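Long-range contact in inositol-1-monophosphatase (Nostoc sp., PDB 5ZHH), which probably hydrolyses inositol monophosphates to free inositol and phosphate: residues K153-D163 / R202-G210. Sequence-based numbering, arbitrary orientation.
Sequences KSLLVTGFAYD and RVDGYWERG
Thr158 lies over one face of the Trp207 indole. Its CB sits 3.6 Å from the centroid of the six-membered ring, almost on the ring normal. Its OG1 hangs above the same face and donates to Trp207 O at 2.6 Å, 33° out of the carbonyl plane. With CG between the backbone N and the carbonyl carbon (chi1 84°), the indole swings back over the neighbouring strand, where Leu156 CD1 meets its CZ3 at 3.9 Å. Asn171 binds both Trp207 NE1 and Thr158 OG1. With an alanine in place of Trp207, a gap would probably open beside Thr158 and Leu156, and Asn171 OD1 would lose its indole donor. Strands 156-158 and 205-208 run parallel, as neighbours in the mixed five-stranded sheet of the inositol monophosphatase fold. Val157 O takes a weak bond from Trp207 N. On the sheet face away from the indole, Val157 CG1 packs on Tyr206 CB at 3.7 Å. At the buried start, Asp204 N donates to Leu155 O and Leu155 N to Asp204 OD2, each at 2.8 Å; Ser146 and Thr148 bond Asp204 OD1. Past Thr158 this close packing gives way to water, which joins Gly159 O to Arg209 N. At the partly exposed far end, Arg209 grips Asp163 end-on, NH1 to OD1 at 2.9 Å and NH2 to OD2 at 3.0 Å, with the carboxylate and guanidinium planes 7° apart.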
loop_
_atom_site.group_PDB
_atom_site.type_symbol
_atom_site.label_atom_id
_atom_site.label_comp_id
_atom_site.label_asym_id
_atom_site.label_seq_id
_atom_site.Cartn_x
_atom_site.Cartn_y
_atom_site.Cartn_z
ATOM N N LYS A 153 23.897 19.116 -13.724
ATOM C CA LYS A 153 23.011 17.977 -13.920
ATOM C C LYS A 153 22.371 17.519 -12.618
ATOM O O LYS A 153 21.762 16.444 -12.576
ATOM C CB LYS A 153 23.758 16.819 -14.587
ATOM C CG LYS A 153 24.296 17.170 -15.968
ATOM C CD LYS A 153 25.242 16.101 -16.488
ATOM C CE LYS A 153 25.783 16.484 -17.854
ATOM N NZ LYS A 153 24.683 16.785 -18.807
ATOM N N SER A 154 22.507 18.301 -11.556
ATOM C CA SER A 154 22.099 17.892 -10.226
ATOM C C SER A 154 20.706 18.407 -9.897
ATOM O O SER A 154 20.227 19.390 -10.462
ATOM C CB SER A 154 23.092 18.406 -9.179
ATOM O OG SER A 154 24.372 17.818 -9.343
ATOM N N LEU A 155 20.059 17.707 -8.970
ATOM C CA LEU A 155 18.813 18.138 -8.356
ATOM C C LEU A 155 19.096 18.290 -6.872
ATOM O O LEU A 155 19.594 17.354 -6.237
ATOM C CB LEU A 155 17.687 17.124 -8.587
ATOM C CG LEU A 155 16.302 17.513 -8.056
ATOM C CD1 LEU A 155 15.754 18.739 -8.776
ATOM C CD2 LEU A 155 15.324 16.343 -8.163
ATOM N N LEU A 156 18.807 19.465 -6.328
ATOM C CA LEU A 156 19.116 19.768 -4.940
ATOM C C LEU A 156 17.836 20.057 -4.166
ATOM O O LEU A 156 16.740 20.118 -4.725
ATOM C CB LEU A 156 20.071 20.966 -4.845
ATOM C CG LEU A 156 21.353 20.892 -5.679
ATOM C CD1 LEU A 156 22.171 22.171 -5.450
ATOM C CD2 LEU A 156 22.174 19.662 -5.365
ATOM N N VAL A 157 17.992 20.228 -2.854
ATOM C CA VAL A 157 16.881 20.605 -1.987
ATOM C C VAL A 157 17.442 21.457 -0.855
ATOM O O VAL A 157 18.595 21.297 -0.450
ATOM C CB VAL A 157 16.126 19.348 -1.467
ATOM C CG1 VAL A 157 17.067 18.418 -0.706
ATOM C CG2 VAL A 157 14.902 19.731 -0.611
ATOM N N THR A 158 16.625 22.378 -0.353
ATOM C CA THR A 158 17.038 23.240 0.744
ATOM C C THR A 158 15.800 23.645 1.530
ATOM O O THR A 158 14.679 23.227 1.224
ATOM C CB THR A 158 17.825 24.475 0.242
ATOM O OG1 THR A 158 18.455 25.116 1.357
ATOM C CG2 THR A 158 16.911 25.483 -0.449
ATOM N N GLY A 159 16.019 24.419 2.588
ATOM C CA GLY A 159 14.939 24.903 3.423
ATOM C C GLY A 159 15.243 26.301 3.923
ATOM O O GLY A 159 16.315 26.848 3.670
ATOM N N PHE A 160 14.279 26.865 4.648
ATOM C CA PHE A 160 14.361 28.244 5.109
ATOM C C PHE A 160 13.886 28.292 6.553
ATOM O O PHE A 160 12.872 27.676 6.896
ATOM C CB PHE A 160 13.540 29.160 4.188
ATOM C CG PHE A 160 13.954 29.050 2.748
ATOM C CD1 PHE A 160 15.015 29.806 2.259
ATOM C CD2 PHE A 160 13.342 28.138 1.902
ATOM C CE1 PHE A 160 15.423 29.678 0.944
ATOM C CE2 PHE A 160 13.749 28.003 0.584
ATOM C CZ PHE A 160 14.788 28.778 0.103
ATOM N N ALA A 161 14.655 28.973 7.397
ATOM C CA ALA A 161 14.488 28.893 8.839
ATOM C C ALA A 161 13.372 29.820 9.322
ATOM O O ALA A 161 12.945 30.748 8.628
ATOM C CB ALA A 161 15.805 29.223 9.544
ATOM N N TYR A 162 12.910 29.562 10.548
ATOM C CA TYR A 162 11.863 30.398 11.124
ATOM C C TYR A 162 12.330 31.836 11.325
ATOM O O TYR A 162 11.509 32.762 11.315
ATOM C CB TYR A 162 11.383 29.808 12.448
ATOM C CG TYR A 162 10.635 28.502 12.282
ATOM C CD1 TYR A 162 9.392 28.460 11.659
ATOM C CD2 TYR A 162 11.174 27.308 12.748
ATOM C CE1 TYR A 162 8.710 27.260 11.501
ATOM C CE2 TYR A 162 10.501 26.108 12.598
ATOM C CZ TYR A 162 9.271 26.089 11.976
ATOM O OH TYR A 162 8.604 24.894 11.829
ATOM N N ASP A 163 13.632 32.052 11.488
ATOM C CA ASP A 163 14.165 33.385 11.743
ATOM C C ASP A 163 14.453 34.172 10.469
ATOM O O ASP A 163 15.093 35.228 10.542
ATOM C CB ASP A 163 15.439 33.291 12.590
ATOM C CG ASP A 163 16.620 32.691 11.829
ATOM O OD1 ASP A 163 16.443 32.191 10.696
ATOM O OD2 ASP A 163 17.743 32.734 12.371
ATOM N N ARG A 202 17.448 10.275 -4.569
ATOM C CA ARG A 202 16.372 11.035 -5.199
ATOM C C ARG A 202 16.767 12.486 -5.443
ATOM O O ARG A 202 16.204 13.142 -6.325
ATOM C CB ARG A 202 15.120 10.977 -4.331
ATOM C CG ARG A 202 14.436 9.602 -4.347
ATOM C CD ARG A 202 13.444 9.491 -3.208
ATOM N NE ARG A 202 12.818 8.170 -3.161
ATOM C CZ ARG A 202 11.860 7.829 -2.305
ATOM N NH1 ARG A 202 11.351 6.605 -2.331
ATOM N NH2 ARG A 202 11.417 8.708 -1.419
ATOM N N VAL A 203 17.694 13.012 -4.646
ATOM C CA VAL A 203 18.364 14.273 -4.922
ATOM C C VAL A 203 19.854 14.031 -4.762
ATOM O O VAL A 203 20.285 13.029 -4.192
ATOM C CB VAL A 203 17.893 15.421 -4.004
ATOM C CG1 VAL A 203 16.438 15.755 -4.267
ATOM C CG2 VAL A 203 18.077 15.047 -2.552
ATOM N N ASP A 204 20.645 14.968 -5.273
ATOM C CA ASP A 204 22.090 14.827 -5.234
ATOM C C ASP A 204 22.726 15.573 -4.077
ATOM O O ASP A 204 23.879 15.295 -3.746
ATOM C CB ASP A 204 22.689 15.307 -6.560
ATOM C CG ASP A 204 22.063 14.611 -7.748
ATOM O OD1 ASP A 204 22.093 13.354 -7.796
ATOM O OD2 ASP A 204 21.517 15.311 -8.619
ATOM N N GLY A 205 22.006 16.488 -3.443
ATOM C CA GLY A 205 22.595 17.287 -2.390
ATOM C C GLY A 205 21.556 18.139 -1.703
ATOM O O GLY A 205 20.487 18.424 -2.253
ATOM N N TYR A 206 21.898 18.549 -0.489
ATOM C CA TYR A 206 21.006 19.270 0.402
ATOM C C TYR A 206 21.862 20.201 1.248
ATOM O O TYR A 206 22.966 19.830 1.655
ATOM C CB TYR A 206 20.203 18.281 1.270
ATOM C CG TYR A 206 19.678 18.837 2.582
ATOM C CD1 TYR A 206 18.672 19.798 2.609
ATOM C CD2 TYR A 206 20.198 18.395 3.799
ATOM C CE1 TYR A 206 18.193 20.297 3.816
ATOM C CE2 TYR A 206 19.729 18.892 5.004
ATOM C CZ TYR A 206 18.735 19.838 5.006
ATOM O OH TYR A 206 18.280 20.339 6.203
ATOM N N TRP A 207 21.388 21.428 1.453
ATOM C CA TRP A 207 22.042 22.344 2.377
ATOM C C TRP A 207 20.972 23.143 3.102
ATOM O O TRP A 207 19.888 23.375 2.565
ATOM C CB TRP A 207 23.031 23.284 1.667
ATOM C CG TRP A 207 22.391 24.494 1.067
ATOM C CD1 TRP A 207 22.304 25.746 1.624
ATOM C CD2 TRP A 207 21.735 24.573 -0.202
ATOM N NE1 TRP A 207 21.640 26.597 0.771
ATOM C CE2 TRP A 207 21.282 25.904 -0.357
ATOM C CE3 TRP A 207 21.498 23.652 -1.232
ATOM C CZ2 TRP A 207 20.591 26.333 -1.491
ATOM C CZ3 TRP A 207 20.810 24.078 -2.358
ATOM C CH2 TRP A 207 20.366 25.413 -2.479
ATOM N N GLU A 208 21.281 23.560 4.330
ATOM C CA GLU A 208 20.316 24.347 5.085
ATOM C C GLU A 208 21.011 25.000 6.270
ATOM O O GLU A 208 22.001 24.476 6.791
ATOM C CB GLU A 208 19.140 23.474 5.568
ATOM C CG GLU A 208 17.992 24.302 6.120
ATOM C CD GLU A 208 16.685 23.540 6.232
ATOM O OE1 GLU A 208 16.669 22.297 6.060
ATOM O OE2 GLU A 208 15.663 24.202 6.495
ATOM N N ARG A 209 20.493 26.157 6.674
ATOM C CA ARG A 209 20.893 26.813 7.907
ATOM C C ARG A 209 19.715 26.849 8.869
ATOM O O ARG A 209 18.558 26.656 8.479
ATOM C CB ARG A 209 21.402 28.239 7.650
ATOM C CG ARG A 209 20.340 29.197 7.141
ATOM C CD ARG A 209 20.775 30.654 7.268
ATOM N NE ARG A 209 20.875 31.091 8.658
ATOM C CZ ARG A 209 19.847 31.520 9.384
ATOM N NH1 ARG A 209 18.626 31.572 8.859
ATOM N NH2 ARG A 209 20.038 31.898 10.640
ATOM N N GLY A 210 20.024 27.079 10.140
ATOM C CA GLY A 210 18.988 27.160 11.149
ATOM C C GLY A 210 18.369 25.831 11.514
ATOM O O GLY A 210 17.221 25.797 11.971
HETATM O O HOH W 1 18.003 27.667 5.666
HETATM O O HOH W 2 17.010 30.388 6.384
#